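Local coordinates for probable fumarate reductase Ifc3 (Shewanella frigidimarina, PDB 1QO8), which catalyses the essentially one-way reduction of fumarate to succinate in vitro, carrying four covalently bound c-type hemes and one FAD in each subunit, at residues E393-T396 against R397-S401; Y320-P323 against T324-D327; D49-Q52 against F53-H56; P75-Y78 against C79-C82; G179-K183 against V184-I188. All coordinates share one frame; numbering follows the deposited sequence.

Overall arrangement
The five contacts are all local and follow one another along the chain, so none nests within or crosses another. Contact 3 (49-56) and contact 4 (75-82) come first, in the heme-bearing cytochrome part; their centres are about 15 Å apart, and each brings a turn up to a heme. The remaining three lie in the FAD-binding part. Contact 5 (179-188) starts helix 184-194 after the loop that follows helix 173-177. Contact 2 (320-327) closes the turn leading from helix 315-321 toward strand 329-330. Contact 1 (393-401) ends the loop after strand 381-383 and opens helix 397-405; its centre is about 19 Å from that of contact 2.

Contact 1: E393-T396 against R397-S401; sequences ELTT and RDKAS
The chain turns from loop into helix where the carbonyl T396 O accepts a nearly straight bond from A400 N at 3.0 Å, with 170° at the hydrogen. The T396 side chain works alongside it: with OG1 placed between the backbone N and the carbonyl carbon (chi1 58°), the hydroxyl faces the first turn and accepts a weak bond from K399 N at 3.3 Å. This makes T396 the N-cap of helix 397-405, and a threonine suits the place because its short branch carries an acceptor to an amide that has no helical carbonyl before it. The T395 and K399 side chains cross at about a right angle, T395 CG2 pressing on K399 CD at 3.2 Å and on K399 CB at 3.4 Å, both tighter than ordinary van der Waals contact, while T395 OG1 turns to S392 O. K399 thus lies with its aliphatic part on the two threonines, its CB also 3.3 Å from T396 OG1. On the first helical turn R397, probably the proton donor in catalysis, leaves the cap with an extended chain from CG to NE, and its NH2 forms a salt bridge with E373, a probable succinate-binding residue. D398 packs against Q517 of the second subunit.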
# COMPACT_ATOMS: atom_id res chain seq x y z
N GLU A 393 -25.69 -21.68 -3.71
CA GLU A 393 -24.56 -22.17 -2.87
C GLU A 393 -23.45 -22.66 -3.74
O GLU A 393 -22.32 -22.90 -3.28
CB GLU A 393 -25.09 -23.21 -1.95
CG GLU A 393 -26.05 -22.69 -0.88
CD GLU A 393 -27.50 -22.61 -1.37
OE1 GLU A 393 -27.72 -22.83 -2.59
OE2 GLU A 393 -28.37 -22.35 -0.51
N LEU A 394 -23.73 -22.94 -5.03
CA LEU A 394 -22.64 -23.25 -5.96
C LEU A 394 -22.11 -22.06 -6.74
O LEU A 394 -21.37 -22.38 -7.69
CB LEU A 394 -23.12 -24.35 -6.95
CG LEU A 394 -23.84 -25.52 -6.30
CD1 LEU A 394 -24.27 -26.56 -7.36
CD2 LEU A 394 -23.03 -26.23 -5.18
N THR A 395 -22.27 -20.77 -6.40
CA THR A 395 -21.54 -19.74 -7.08
C THR A 395 -20.01 -19.87 -6.89
O THR A 395 -19.52 -20.71 -6.16
CB THR A 395 -21.74 -18.32 -6.53
OG1 THR A 395 -22.43 -18.29 -5.28
CG2 THR A 395 -22.13 -17.32 -7.53
N THR A 396 -19.29 -18.92 -7.50
CA THR A 396 -17.85 -18.86 -7.35
C THR A 396 -17.55 -18.35 -5.94
O THR A 396 -18.38 -17.66 -5.33
CB THR A 396 -17.21 -17.84 -8.34
OG1 THR A 396 -17.89 -16.61 -7.96
CG2 THR A 396 -17.58 -18.08 -9.81
N ARG A 397 -16.28 -18.42 -5.56
CA ARG A 397 -15.92 -18.07 -4.17
C ARG A 397 -16.02 -16.57 -3.99
O ARG A 397 -16.46 -16.10 -2.95
CB ARG A 397 -14.50 -18.49 -3.85
CG ARG A 397 -14.21 -19.92 -4.19
CD ARG A 397 -12.70 -20.08 -4.20
NE ARG A 397 -12.38 -21.47 -4.55
CZ ARG A 397 -11.52 -22.12 -3.74
NH1 ARG A 397 -11.07 -21.45 -2.66
NH2 ARG A 397 -11.16 -23.37 -3.99
N ASP A 398 -15.56 -15.80 -5.00
CA ASP A 398 -15.63 -14.35 -4.75
C ASP A 398 -17.05 -13.86 -4.71
O ASP A 398 -17.34 -12.94 -4.00
CB ASP A 398 -14.76 -13.49 -5.64
CG ASP A 398 -14.76 -13.85 -7.09
OD1 ASP A 398 -15.76 -13.52 -7.77
OD2 ASP A 398 -13.73 -14.45 -7.51
N LYS A 399 -17.98 -14.37 -5.54
CA LYS A 399 -19.38 -14.06 -5.36
C LYS A 399 -19.98 -14.43 -4.02
O LYS A 399 -20.79 -13.69 -3.44
CB LYS A 399 -20.17 -14.74 -6.50
CG LYS A 399 -20.00 -13.99 -7.85
CD LYS A 399 -20.99 -14.58 -8.85
CE LYS A 399 -20.93 -14.09 -10.27
NZ LYS A 399 -19.53 -13.96 -10.79
N ALA A 400 -19.70 -15.64 -3.51
CA ALA A 400 -20.14 -16.05 -2.21
C ALA A 400 -19.55 -15.13 -1.15
O ALA A 400 -20.37 -14.61 -0.35
CB ALA A 400 -19.90 -17.57 -2.01
N SER A 401 -18.29 -14.75 -1.08
CA SER A 401 -17.87 -13.79 -0.04
C SER A 401 -18.59 -12.43 -0.09
O SER A 401 -19.03 -11.95 0.93
CB SER A 401 -16.39 -13.27 -0.20
OG SER A 401 -15.76 -14.52 -0.41

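Contact 2: Y320-P323 against T324-D327; sequences YYRP and TMKD
R322 and M325 lie alongside each other on a short 3-10 turn that follows helix 315-321, with two successive backbone bonds spanning three residues each. M325 N donates to R322 O at 2.9 Å and K326 N to P323 O at 3.1 Å. P323 suits the turn: its ring holds phi near the value found here, -54°, and its nitrogen has no hydrogen that would need a partner. The tight side belongs to the arginine and the methionine, which run side by side in the same direction. M325 SD lies 3.6 Å from R322 CB and stays close to R322 CG and CD, the sulfur resting along the aliphatic part of the arginine. A bend at chi2 (-73°) brings the guanidinium back over the chain, where NH1 makes a weak bond to Y321 O and a salt bridge to D355, and the group makes a cation-pi contact with W356. M325 reaches on to V357 and A359 of strand 357-364. With an alanine here, a gap would probably open against that strand, and the aliphatic part of R322 would lose its sulfur neighbour. The other side is looser: P323 and T324 are only partly covered, meeting K345 and L516 of the second subunit, and K326 heads into solvent, though its CG still passes 3.3 Å from P323 O.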
# COMPACT_ATOMS: atom_id res chain seq x y z
N TYR A 320 -6.66 -0.41 5.75
CA TYR A 320 -5.97 0.51 4.88
C TYR A 320 -5.71 0.02 3.46
O TYR A 320 -5.79 0.77 2.47
CB TYR A 320 -4.61 0.96 5.47
CG TYR A 320 -4.37 2.35 4.87
CD1 TYR A 320 -5.06 3.48 5.33
CD2 TYR A 320 -3.51 2.44 3.80
CE1 TYR A 320 -4.84 4.73 4.72
CE2 TYR A 320 -3.28 3.68 3.21
CZ TYR A 320 -3.92 4.81 3.68
OH TYR A 320 -3.67 5.99 3.04
N TYR A 321 -5.34 -1.22 3.31
CA TYR A 321 -4.98 -1.80 2.02
C TYR A 321 -6.24 -2.33 1.34
O TYR A 321 -6.33 -2.35 0.11
CB TYR A 321 -3.96 -2.92 2.22
CG TYR A 321 -2.59 -2.53 2.72
CD1 TYR A 321 -1.98 -1.41 2.15
CD2 TYR A 321 -1.91 -3.19 3.74
CE1 TYR A 321 -0.70 -1.02 2.54
CE2 TYR A 321 -0.64 -2.78 4.14
CZ TYR A 321 -0.03 -1.68 3.54
OH TYR A 321 1.21 -1.25 3.88
N ARG A 322 -7.21 -2.87 2.10
CA ARG A 322 -8.34 -3.59 1.53
C ARG A 322 -9.58 -3.33 2.37
O ARG A 322 -10.11 -4.23 3.03
CB ARG A 322 -8.10 -5.14 1.53
CG ARG A 322 -7.14 -5.63 0.45
CD ARG A 322 -7.89 -5.53 -0.91
NE ARG A 322 -7.01 -6.02 -1.99
CZ ARG A 322 -6.17 -5.17 -2.62
NH1 ARG A 322 -6.17 -3.90 -2.26
NH2 ARG A 322 -5.37 -5.65 -3.59
N PRO A 323 -10.08 -2.09 2.41
CA PRO A 323 -11.25 -1.74 3.13
C PRO A 323 -12.50 -2.52 2.86
O PRO A 323 -13.24 -2.64 3.84
CB PRO A 323 -11.51 -0.22 2.86
CG PRO A 323 -10.87 -0.06 1.53
CD PRO A 323 -9.70 -0.99 1.45
N THR A 324 -12.73 -3.19 1.74
CA THR A 324 -13.95 -3.90 1.48
C THR A 324 -13.86 -5.29 2.14
O THR A 324 -14.88 -5.96 2.16
CB THR A 324 -14.29 -4.14 -0.00
OG1 THR A 324 -13.22 -4.73 -0.75
CG2 THR A 324 -14.69 -2.81 -0.59
N MET A 325 -12.68 -5.63 2.67
CA MET A 325 -12.48 -6.82 3.44
C MET A 325 -12.46 -6.53 4.93
O MET A 325 -12.33 -7.50 5.69
CB MET A 325 -11.18 -7.54 3.03
CG MET A 325 -11.16 -7.70 1.50
SD MET A 325 -9.57 -8.38 0.94
CE MET A 325 -9.68 -10.11 1.35
N LYS A 326 -12.67 -5.31 5.41
CA LYS A 326 -12.47 -5.03 6.81
C LYS A 326 -13.45 -5.76 7.76
O LYS A 326 -13.17 -5.67 8.96
CB LYS A 326 -12.56 -3.55 7.19
CG LYS A 326 -13.90 -2.86 7.03
CD LYS A 326 -13.78 -1.49 7.67
CE LYS A 326 -14.57 -0.41 7.02
NZ LYS A 326 -16.02 -0.32 7.36
N ASP A 327 -14.59 -6.23 7.30
CA ASP A 327 -15.54 -6.91 8.18
C ASP A 327 -15.44 -8.44 8.04
O ASP A 327 -16.29 -9.12 8.54
CB ASP A 327 -16.98 -6.47 7.77
CG ASP A 327 -17.23 -5.01 8.11
OD1 ASP A 327 -17.13 -4.60 9.29
OD2 ASP A 327 -17.53 -4.16 7.23

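Contact 3: D49-Q52 against F53-H56; sequences DKLQ and FDPH. With HEM (protoporphyrin IX containing Fe), chain D.
Apolar contact comes from L51, whose CD2 meets P55 CD at 3.5 Å. The leucine swings CG to the side opposite its backbone N (chi1 -176°), which carries CD2 forward over the following residues, and the same methyl lies 3.2 Å from D54 N, so it covers the peptide as well as the proline ring. A second contact is of the CH-pi kind: Q52 CG sits over one face of the F53 ring, 4.0 Å from its centroid and 15° off the normal, offset toward the rim. CG makes the face contact, while the glutamine amide stands nearly perpendicular to the ring, at 85°, its OE1 close to F53 CE2; F85 stacks with the same phenylalanine. Hydrogen bonding is concentrated on D54. Its OD1 accepts from H56 N at 2.8 Å, from above the carboxylate plane, forming an Asx turn, while OD2 is held by N48 N. An aspartate fits because a short carboxylate can reach the amide two residues on, where the chain has turned through its positive phi. Metal coordination completes the account: H56 NE2 binds the heme iron at 2.3 Å, H69 supplies the other axial nitrogen, and P55 CB packs on the porphyrin at CHD, 3.6 Å away. Two histidine ligands on one iron are the bis-histidine heme site characteristic of the tetraheme cytochromes c3.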
# COMPACT_ATOMS: atom_id res chain seq x y z
N ASP A 49 -7.72 -39.89 27.32
CA ASP A 49 -8.03 -40.63 26.09
C ASP A 49 -9.55 -40.76 26.13
O ASP A 49 -10.23 -40.60 25.14
CB ASP A 49 -7.34 -41.92 25.82
CG ASP A 49 -7.53 -43.22 26.54
OD1 ASP A 49 -8.43 -43.46 27.36
OD2 ASP A 49 -6.71 -44.15 26.31
N LYS A 50 -10.06 -40.77 27.35
CA LYS A 50 -11.45 -40.70 27.69
C LYS A 50 -11.97 -39.25 27.77
O LYS A 50 -12.77 -38.92 28.65
CB LYS A 50 -11.64 -41.30 29.08
CG LYS A 50 -10.81 -42.54 29.39
CD LYS A 50 -11.25 -42.98 30.79
CE LYS A 50 -10.34 -44.02 31.41
NZ LYS A 50 -10.66 -44.12 32.87
N LEU A 51 -11.52 -38.40 26.86
CA LEU A 51 -11.65 -36.97 27.09
C LEU A 51 -11.82 -36.25 25.75
O LEU A 51 -11.01 -36.46 24.88
CB LEU A 51 -10.42 -36.39 27.81
CG LEU A 51 -10.59 -34.89 28.14
CD1 LEU A 51 -11.04 -34.75 29.58
CD2 LEU A 51 -9.31 -34.13 27.85
N GLN A 52 -12.90 -35.48 25.68
CA GLN A 52 -13.32 -34.90 24.42
C GLN A 52 -12.20 -34.11 23.75
O GLN A 52 -11.91 -34.40 22.59
CB GLN A 52 -14.53 -33.99 24.65
CG GLN A 52 -15.45 -33.94 23.45
CD GLN A 52 -16.90 -33.85 23.91
OE1 GLN A 52 -17.45 -32.74 23.92
NE2 GLN A 52 -17.45 -35.01 24.26
N PHE A 53 -11.59 -33.13 24.46
CA PHE A 53 -10.66 -32.27 23.70
C PHE A 53 -9.21 -32.58 23.89
O PHE A 53 -8.43 -32.65 22.93
CB PHE A 53 -11.04 -30.77 23.79
CG PHE A 53 -12.36 -30.62 23.08
CD1 PHE A 53 -12.50 -31.02 21.76
CD2 PHE A 53 -13.49 -30.16 23.74
CE1 PHE A 53 -13.71 -30.94 21.11
CE2 PHE A 53 -14.70 -30.09 23.10
CZ PHE A 53 -14.84 -30.47 21.77
N ASP A 54 -8.72 -32.79 25.06
CA ASP A 54 -7.37 -33.02 25.48
C ASP A 54 -6.52 -31.77 25.26
O ASP A 54 -5.62 -31.62 24.43
CB ASP A 54 -6.58 -34.28 25.18
CG ASP A 54 -5.87 -34.69 26.49
OD1 ASP A 54 -5.71 -33.85 27.44
OD2 ASP A 54 -5.43 -35.84 26.63
N PRO A 55 -6.56 -31.01 26.39
CA PRO A 55 -5.75 -29.81 26.51
C PRO A 55 -4.33 -30.29 26.58
O PRO A 55 -3.40 -29.66 26.06
CB PRO A 55 -6.31 -29.11 27.73
CG PRO A 55 -7.41 -29.94 28.27
CD PRO A 55 -7.40 -31.27 27.57
N HIS A 56 -4.11 -31.54 27.10
CA HIS A 56 -2.74 -31.99 27.23
C HIS A 56 -2.36 -32.92 26.12
O HIS A 56 -1.41 -33.67 26.36
CB HIS A 56 -2.52 -32.79 28.58
CG HIS A 56 -3.02 -31.91 29.69
ND1 HIS A 56 -3.98 -32.36 30.57
CD2 HIS A 56 -2.69 -30.64 30.07
CE1 HIS A 56 -4.32 -31.38 31.40
NE2 HIS A 56 -3.53 -30.35 31.15
CHA HEM D . -5.97 -29.34 34.14
CHB HEM D . -1.20 -29.52 34.52
CHC HEM D . -0.49 -27.72 30.12
CHD HEM D . -5.25 -26.71 30.14
C1A HEM D . -4.70 -29.58 34.61
C2A HEM D . -4.39 -30.22 35.92
C3A HEM D . -3.10 -30.29 36.00
C4A HEM D . -2.51 -29.69 34.81
CMA HEM D . -2.16 -30.84 37.13
CAA HEM D . -5.50 -30.68 36.88
CBA HEM D . -6.11 -32.06 36.45
CGA HEM D . -5.01 -33.06 36.18
O1A HEM D . -4.22 -33.25 37.15
O2A HEM D . -4.92 -33.56 35.02
C1B HEM D . -0.57 -29.15 33.34
C2B HEM D . 0.78 -29.34 32.99
C3B HEM D . 0.95 -28.94 31.75
C4B HEM D . -0.28 -28.35 31.31
CMB HEM D . 1.80 -30.03 33.97
CAB HEM D . 2.15 -29.12 30.81
CBB HEM D . 2.93 -30.22 30.82
C1C HEM D . -1.75 -27.26 29.78
C2C HEM D . -2.02 -26.48 28.57
C3C HEM D . -3.32 -26.26 28.56
C4C HEM D . -3.90 -26.77 29.80
CMC HEM D . -0.88 -26.12 27.61
CAC HEM D . -4.26 -25.61 27.52
CBC HEM D . -4.19 -25.91 26.16
C1D HEM D . -5.86 -27.42 31.13
C2D HEM D . -7.26 -27.47 31.38
C3D HEM D . -7.43 -28.16 32.50
C4D HEM D . -6.15 -28.60 32.98
CMD HEM D . -8.38 -26.83 30.48
CAD HEM D . -8.82 -28.59 33.13
CBD HEM D . -9.13 -30.00 32.59
CGD HEM D . -9.83 -30.82 33.64
O1D HEM D . -11.06 -30.51 33.73
O2D HEM D . -9.14 -31.66 34.28
NA HEM D . -3.53 -29.28 34.00
NB HEM D . -1.26 -28.56 32.28
NC HEM D . -2.89 -27.35 30.49
ND HEM D . -5.14 -28.10 32.15
FE HEM D . -3.17 -28.37 32.21

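Contact 4: P75-Y78 against C79-C82; sequences PKFY and CNEC. With HEM (protoporphyrin IX containing Fe), chain C.
F77 reaches across to C79 and N80, and its side chain can be followed outward from CB. There the bond to CG points opposite the backbone N (chi1 -178°), which sends the ring along the turn. On one flank of the ring CD1 and CE1 run past the cysteine sulfur; CE1 comes within 3.6 Å of C79 SG, and the sulfur stands obliquely to the ring, 4.1 Å from its centroid. At the tip, CZ meets C79 CB at 3.7 Å, and this carbon lies over the face in a CH-pi contact. Phenylalanine suits the place because its flat ring offers a face to the cysteine CB beside the heme. On the other flank CD2 touches N80 CG at 3.6 Å. Two bonds shape the backbone into a 3-10 turn, N80 N to F77 O and E81 N to Y78 O, each 3.1 Å long. Beside the second bond, E81 CG lies over the centre of the Y78 ring, 3.9 Å from its centroid, and F155 meets that tyrosine edge-to-face. Were the F77 ring cut back to an alanine, C79 CB and SG would probably lose the aromatic face they pack on. C79 and C82 approach the vinyl-derived carbons CAB and CAC of the heme more closely than non-bonded atoms can. With H83 as axial ligand, this is consistent with the two thioether links of a CXXCH motif, by which the turn fixes heme c #4 covalently.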
# COMPACT_ATOMS: atom_id res chain seq x y z
N PRO A 75 -6.21 -17.89 34.33
CA PRO A 75 -5.74 -18.80 33.29
C PRO A 75 -6.31 -18.52 31.88
O PRO A 75 -7.34 -17.86 31.74
CB PRO A 75 -6.16 -20.13 33.91
CG PRO A 75 -7.38 -19.88 34.67
CD PRO A 75 -7.37 -18.44 35.08
N LYS A 76 -5.59 -18.85 30.83
CA LYS A 76 -5.97 -18.82 29.43
C LYS A 76 -6.21 -20.28 28.95
O LYS A 76 -5.30 -21.08 28.95
CB LYS A 76 -4.91 -18.28 28.45
CG LYS A 76 -4.90 -16.76 28.75
CD LYS A 76 -3.91 -15.99 27.85
CE LYS A 76 -3.51 -14.72 28.61
NZ LYS A 76 -2.04 -14.60 28.74
N PHE A 77 -7.45 -20.51 28.53
CA PHE A 77 -7.66 -21.77 27.76
C PHE A 77 -7.23 -21.48 26.37
O PHE A 77 -8.11 -21.03 25.55
CB PHE A 77 -9.17 -22.11 27.88
CG PHE A 77 -9.51 -23.40 27.16
CD1 PHE A 77 -8.74 -24.55 27.37
CD2 PHE A 77 -10.67 -23.42 26.39
CE1 PHE A 77 -9.13 -25.74 26.75
CE2 PHE A 77 -11.07 -24.64 25.84
CZ PHE A 77 -10.30 -25.75 26.01
N TYR A 78 -6.02 -21.80 25.95
CA TYR A 78 -5.51 -21.10 24.77
C TYR A 78 -6.25 -21.63 23.51
O TYR A 78 -6.19 -21.00 22.46
CB TYR A 78 -4.03 -21.38 24.51
CG TYR A 78 -3.33 -20.25 23.76
CD1 TYR A 78 -2.76 -19.16 24.44
CD2 TYR A 78 -3.19 -20.29 22.40
CE1 TYR A 78 -2.11 -18.11 23.76
CE2 TYR A 78 -2.53 -19.28 21.70
CZ TYR A 78 -1.96 -18.21 22.41
OH TYR A 78 -1.30 -17.27 21.68
N CYS A 79 -6.74 -22.87 23.53
CA CYS A 79 -7.61 -23.44 22.50
C CYS A 79 -8.63 -22.51 21.90
O CYS A 79 -8.79 -22.40 20.68
CB CYS A 79 -8.42 -24.64 23.07
SG CYS A 79 -7.17 -25.83 23.74
N ASN A 80 -9.32 -21.80 22.78
CA ASN A 80 -10.35 -20.85 22.45
C ASN A 80 -9.84 -19.56 21.89
O ASN A 80 -10.67 -18.67 21.66
CB ASN A 80 -11.41 -20.67 23.56
CG ASN A 80 -12.32 -21.94 23.54
OD1 ASN A 80 -13.35 -22.00 24.30
ND2 ASN A 80 -12.13 -22.98 22.74
N GLU A 81 -8.59 -19.35 21.51
CA GLU A 81 -8.20 -18.23 20.68
C GLU A 81 -8.66 -18.47 19.21
O GLU A 81 -8.68 -17.58 18.37
CB GLU A 81 -6.67 -18.18 20.64
CG GLU A 81 -6.05 -17.65 21.97
CD GLU A 81 -6.37 -16.17 22.03
OE1 GLU A 81 -6.80 -15.59 21.01
OE2 GLU A 81 -6.31 -15.50 23.07
N CYS A 82 -8.84 -19.77 18.92
CA CYS A 82 -9.26 -20.23 17.63
C CYS A 82 -10.54 -21.05 17.65
O CYS A 82 -11.38 -20.79 16.75
CB CYS A 82 -8.21 -21.05 16.92
SG CYS A 82 -6.62 -20.21 16.89
CHA HEM C . -8.07 -28.71 14.45
CHB HEM C . -8.35 -29.24 19.27
CHC HEM C . -5.81 -25.15 19.61
CHD HEM C . -6.65 -24.14 14.94
C1A HEM C . -8.33 -29.27 15.67
C2A HEM C . -8.84 -30.60 15.99
C3A HEM C . -8.90 -30.74 17.30
C4A HEM C . -8.46 -29.48 17.89
CMA HEM C . -9.40 -31.92 18.18
CAA HEM C . -9.29 -31.63 14.90
CBA HEM C . -8.21 -32.66 14.54
CGA HEM C . -7.11 -31.99 13.75
O1A HEM C . -5.96 -32.02 14.31
O2A HEM C . -7.37 -31.46 12.63
C1B HEM C . -7.51 -28.26 19.77
C2B HEM C . -7.00 -28.17 21.13
C3B HEM C . -6.28 -27.07 21.19
C4B HEM C . -6.31 -26.39 19.92
CMB HEM C . -7.27 -29.26 22.16
CAB HEM C . -5.35 -26.50 22.35
CBB HEM C . -4.85 -27.32 23.28
C1C HEM C . -5.88 -24.46 18.43
C2C HEM C . -5.29 -23.16 18.11
C3C HEM C . -5.50 -22.91 16.82
C4C HEM C . -6.22 -24.04 16.26
CMC HEM C . -4.61 -22.31 19.19
CAC HEM C . -5.06 -21.72 15.90
CBC HEM C . -3.89 -21.10 16.04
C1D HEM C . -7.08 -25.31 14.39
C2D HEM C . -7.31 -25.53 12.94
C3D HEM C . -7.69 -26.79 12.82
C4D HEM C . -7.72 -27.41 14.12
CMD HEM C . -7.13 -24.42 11.88
CAD HEM C . -8.09 -27.55 11.50
CBD HEM C . -9.58 -27.73 11.39
CGD HEM C . -10.15 -28.52 10.18
O1D HEM C . -9.66 -28.35 9.05
O2D HEM C . -11.09 -29.32 10.37
NA HEM C . -8.04 -28.65 16.88
NB HEM C . -7.11 -27.14 19.07
NC HEM C . -6.43 -24.97 17.27
ND HEM C . -7.34 -26.47 15.07
FE HEM C . -7.15 -26.84 17.07

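Contact 5: G179-K183 against V184-I188; sequences GVEDK and VEWFI
The carbonyl oxygen of K183 is gripped by two amides of the helix that begins just after it: F187 N at 3.1 Å, nearly straight at 167°, and W186 N at 2.9 Å, a weak, bent bond. K183 is the N-cap residue, so its carbonyl starts the helical pattern. Its side chain then lies across the indole, CD over one face, 4.1 Å from the centroid of the W186 five-membered ring, and CE 3.5 Å from W186 CZ2. The long methylene chain of a lysine suits this place, since it can cover an aromatic face while the amine goes on outward. Standing with CG beside its backbone N (chi1 -68°), the W186 side chain is directed back along the loop. There E181 O meets the ring edge, and the E181 carboxylate, only 11° from the indole plane, brings OE2 to 3.9 Å from W186 CH2. D182 runs antiparallel to the indole side chain, its OD1 3.8 Å from W186 CB. That oxygen receives a weak bond from K183 N and a salt bridge from R238, so OD1 has two partners, while R235 makes a cation-pi contact with the indole. Q175 of helix 173-177 binds the other D182 oxygen, and V184, F187 and I188 of helix 184-194 pack on A208 of helix 201-220.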
# COMPACT_ATOMS: atom_id res chain seq x y z
N GLY A 179 3.67 -42.64 -10.11
CA GLY A 179 3.52 -42.55 -11.55
C GLY A 179 3.10 -41.18 -12.05
O GLY A 179 2.46 -41.04 -13.09
N VAL A 180 3.45 -40.14 -11.28
CA VAL A 180 3.10 -38.79 -11.67
C VAL A 180 4.28 -38.13 -12.38
O VAL A 180 5.38 -38.01 -11.84
CB VAL A 180 2.61 -38.00 -10.44
CG1 VAL A 180 2.60 -36.52 -10.77
CG2 VAL A 180 1.25 -38.47 -9.97
N GLU A 181 4.06 -37.72 -13.61
CA GLU A 181 5.05 -36.93 -14.34
C GLU A 181 4.81 -35.44 -14.08
O GLU A 181 3.67 -35.00 -14.09
CB GLU A 181 4.99 -37.28 -15.81
CG GLU A 181 4.32 -36.39 -16.82
CD GLU A 181 4.32 -37.01 -18.22
OE1 GLU A 181 4.25 -38.27 -18.31
OE2 GLU A 181 4.37 -36.25 -19.22
N ASP A 182 5.84 -34.66 -13.80
CA ASP A 182 5.70 -33.24 -13.52
C ASP A 182 6.97 -32.59 -14.03
O ASP A 182 7.92 -33.31 -14.33
CB ASP A 182 5.50 -33.02 -12.04
CG ASP A 182 5.11 -31.63 -11.57
OD1 ASP A 182 4.73 -30.80 -12.43
OD2 ASP A 182 5.16 -31.41 -10.32
N LYS A 183 6.99 -31.30 -14.27
CA LYS A 183 8.16 -30.60 -14.79
C LYS A 183 8.22 -29.25 -14.07
O LYS A 183 7.17 -28.67 -13.76
CB LYS A 183 8.14 -30.28 -16.29
CG LYS A 183 7.93 -31.47 -17.20
CD LYS A 183 7.82 -31.11 -18.67
CE LYS A 183 7.33 -32.32 -19.47
NZ LYS A 183 8.50 -33.10 -19.99
N VAL A 184 9.42 -28.81 -13.85
CA VAL A 184 9.66 -27.53 -13.21
C VAL A 184 8.90 -26.41 -13.90
O VAL A 184 8.31 -25.56 -13.23
CB VAL A 184 11.16 -27.24 -13.17
CG1 VAL A 184 11.43 -25.78 -12.81
CG2 VAL A 184 11.85 -28.11 -12.15
N GLU A 185 8.83 -26.43 -15.23
CA GLU A 185 8.17 -25.38 -15.99
C GLU A 185 6.69 -25.46 -15.72
O GLU A 185 6.06 -24.42 -15.76
CB GLU A 185 8.45 -25.42 -17.51
CG GLU A 185 8.83 -26.80 -18.05
CD GLU A 185 10.22 -27.23 -17.59
OE1 GLU A 185 11.23 -26.58 -17.93
OE2 GLU A 185 10.32 -28.23 -16.85
N TRP A 186 6.12 -26.65 -15.50
CA TRP A 186 4.71 -26.74 -15.17
C TRP A 186 4.40 -26.09 -13.82
O TRP A 186 3.41 -25.36 -13.65
CB TRP A 186 4.31 -28.21 -15.23
CG TRP A 186 4.34 -28.76 -16.64
CD1 TRP A 186 4.59 -28.10 -17.81
CD2 TRP A 186 4.03 -30.11 -17.02
NE1 TRP A 186 4.51 -28.93 -18.88
CE2 TRP A 186 4.15 -30.18 -18.42
CE3 TRP A 186 3.72 -31.27 -16.30
CZ2 TRP A 186 3.96 -31.38 -19.13
CZ3 TRP A 186 3.52 -32.45 -17.00
CH2 TRP A 186 3.64 -32.49 -18.40
N PHE A 187 5.24 -26.42 -12.84
CA PHE A 187 5.15 -25.77 -11.51
C PHE A 187 5.22 -24.25 -11.66
O PHE A 187 4.44 -23.47 -11.10
CB PHE A 187 6.30 -26.29 -10.63
CG PHE A 187 6.30 -25.85 -9.19
CD1 PHE A 187 6.33 -24.52 -8.82
CD2 PHE A 187 6.21 -26.77 -8.16
CE1 PHE A 187 6.31 -24.11 -7.49
CE2 PHE A 187 6.19 -26.38 -6.82
CZ PHE A 187 6.21 -25.05 -6.48
N ILE A 188 6.23 -23.79 -12.41
CA ILE A 188 6.42 -22.36 -12.66
C ILE A 188 5.26 -21.72 -13.33
O ILE A 188 4.67 -20.81 -12.70
CB ILE A 188 7.75 -22.09 -13.39
CG1 ILE A 188 8.89 -22.46 -12.43
CG2 ILE A 188 7.94 -20.66 -13.86
CD1 ILE A 188 10.20 -22.67 -13.20